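Local coordinates for protein putative MAR1 (Leishmania donovani, PDB 1X9G) that is of unknown function but belongs to the isochorismatase superfamily and may act as a hydrolase, at residues Y62-H67 and A85-K90. Numbering follows the deposited sequence.
Sequences YIVTEH and AHLIEK
At one edge of the parallel sheet of this isochorismatase-like fold, strand 86-90 pairs in parallel with strand 60-67, from Ile63 beside His86 to His67 beside Lys90. The even-numbered residues of 62-67 bond to it: His86 N donates to Tyr62 O, Ile88 N to Val64 O, Glu66 N to Ile88 O and Lys90 N to Glu66 O, all at 2.8 to 3.0 Å, and Val64 N weakly to His86 O. Ile63 and Thr65 turn their backbone bonds the other way, to strand 21-26 and Asp27 just past its end. On the face of Ile63, Thr65 and His67, the side chains of Thr65 and Ile88 run side by side, with Thr65 CG2 against Ile88 CD1. Helix 98-102 packs on Ile63 and Ile88. The Lys90 chain folds at chi2 (70°), carrying its amine across to strand 60-67, past Thr65, to the His67 ring; NZ makes a weak hydrogen bond to His67 ND1 (3.4 Å) and a salt bridge to Asp27, whose carboxylate also bonds Thr65 OG1. On the opposite face, Val64 CB meets Leu87 CB at 4.3 Å, and Leu87 CD1 reaches Glu66 CG at 3.7 Å. Glu66 and Glu89 lie alongside with carboxylates 63° apart; OE1 of Glu66 comes within 4.3 Å of OE2 of Glu89, a proximity that may raise their proton affinity, though the bond from Ile75 N to Glu66 OE2 works against this for Glu66. Asp27 and Lys90 at the C-terminal strand ends are consistent with the aspartate and lysine of this superfamily's Asp-Lys-Cys catalytic triad, set in its Rossmann-like alpha/beta fold.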
# COMPACT_ATOMS: atom_id res chain seq x y z
N TYR A 62 24.62 13.79 -15.04
CA TYR A 62 23.37 13.59 -15.77
C TYR A 62 23.59 12.57 -16.89
O TYR A 62 24.54 12.66 -17.67
CB TYR A 62 22.90 14.93 -16.32
CG TYR A 62 21.47 14.97 -16.76
CD1 TYR A 62 20.50 15.61 -15.97
CD2 TYR A 62 21.06 14.38 -17.98
CE1 TYR A 62 19.17 15.65 -16.36
CE2 TYR A 62 19.74 14.43 -18.39
CZ TYR A 62 18.80 15.07 -17.58
OH TYR A 62 17.50 15.13 -17.98
N ILE A 63 22.70 11.58 -16.97
CA ILE A 63 22.94 10.40 -17.79
C ILE A 63 21.70 10.06 -18.64
O ILE A 63 20.58 10.03 -18.14
CB ILE A 63 23.43 9.19 -16.90
CG1 ILE A 63 24.65 9.59 -16.07
CG2 ILE A 63 23.68 7.90 -17.71
CD1 ILE A 63 25.07 8.53 -15.05
N VAL A 64 21.90 9.85 -19.93
CA VAL A 64 20.82 9.57 -20.86
C VAL A 64 21.18 8.21 -21.41
O VAL A 64 22.30 8.02 -21.88
CB VAL A 64 20.83 10.59 -22.03
CG1 VAL A 64 19.78 10.27 -23.08
CG2 VAL A 64 20.68 12.04 -21.51
N THR A 65 20.27 7.26 -21.31
CA THR A 65 20.42 6.01 -22.06
C THR A 65 19.43 6.04 -23.21
O THR A 65 18.28 6.51 -23.05
CB THR A 65 20.16 4.75 -21.19
OG1 THR A 65 18.78 4.74 -20.84
CG2 THR A 65 20.95 4.77 -19.93
N GLU A 66 19.86 5.56 -24.38
CA GLU A 66 18.94 5.29 -25.48
C GLU A 66 19.04 3.80 -25.72
O GLU A 66 20.13 3.25 -25.84
CB GLU A 66 19.30 5.99 -26.78
CG GLU A 66 20.04 7.31 -26.71
CD GLU A 66 20.00 8.06 -28.03
OE1 GLU A 66 20.67 7.63 -29.00
OE2 GLU A 66 19.27 9.07 -28.10
N HIS A 67 17.87 3.18 -25.84
CA HIS A 67 17.72 1.76 -26.02
C HIS A 67 17.48 1.46 -27.48
O HIS A 67 16.60 2.06 -28.09
CB HIS A 67 16.50 1.29 -25.23
CG HIS A 67 16.32 -0.18 -25.22
ND1 HIS A 67 16.97 -0.99 -24.31
CD2 HIS A 67 15.60 -1.00 -26.02
CE1 HIS A 67 16.62 -2.25 -24.53
NE2 HIS A 67 15.81 -2.28 -25.57
N ALA A 85 26.25 16.01 -20.18
CA ALA A 85 25.52 14.72 -20.21
C ALA A 85 26.32 13.47 -20.67
O ALA A 85 27.06 13.54 -21.65
CB ALA A 85 24.22 14.84 -21.05
N HIS A 86 26.16 12.33 -19.99
CA HIS A 86 26.82 11.11 -20.44
C HIS A 86 25.84 10.25 -21.16
O HIS A 86 25.12 9.42 -20.57
CB HIS A 86 27.47 10.34 -19.32
CG HIS A 86 28.36 11.19 -18.47
ND1 HIS A 86 29.73 11.18 -18.60
CD2 HIS A 86 28.07 12.10 -17.51
CE1 HIS A 86 30.25 12.05 -17.75
NE2 HIS A 86 29.26 12.62 -17.07
N LEU A 87 25.79 10.46 -22.46
CA LEU A 87 24.82 9.81 -23.28
C LEU A 87 25.31 8.43 -23.72
O LEU A 87 26.41 8.30 -24.20
CB LEU A 87 24.45 10.76 -24.40
CG LEU A 87 23.90 10.41 -25.75
CD1 LEU A 87 23.04 9.16 -25.76
CD2 LEU A 87 23.08 11.64 -26.03
N ILE A 88 24.50 7.39 -23.46
CA ILE A 88 24.92 6.01 -23.69
C ILE A 88 23.78 5.18 -24.30
O ILE A 88 22.62 5.58 -24.27
CB ILE A 88 25.68 5.32 -22.42
CG1 ILE A 88 24.98 4.08 -21.91
CG2 ILE A 88 26.01 6.30 -21.28
CD1 ILE A 88 24.00 4.37 -20.83
N GLU A 89 24.12 4.04 -24.89
CA GLU A 89 23.19 3.27 -25.73
C GLU A 89 23.26 1.81 -25.32
O GLU A 89 24.31 1.32 -24.91
CB GLU A 89 23.56 3.41 -27.23
CG GLU A 89 23.39 4.83 -27.84
CD GLU A 89 23.94 4.96 -29.31
OE1 GLU A 89 23.69 4.06 -30.15
OE2 GLU A 89 24.63 5.98 -29.62
N LYS A 90 22.15 1.10 -25.44
CA LYS A 90 22.20 -0.31 -25.05
C LYS A 90 21.07 -1.14 -25.56
O LYS A 90 20.13 -0.65 -26.18
CB LYS A 90 22.27 -0.46 -23.53
CG LYS A 90 21.46 0.57 -22.74
CD LYS A 90 19.95 0.42 -22.84
CE LYS A 90 19.31 0.94 -21.52
NZ LYS A 90 17.82 0.87 -21.55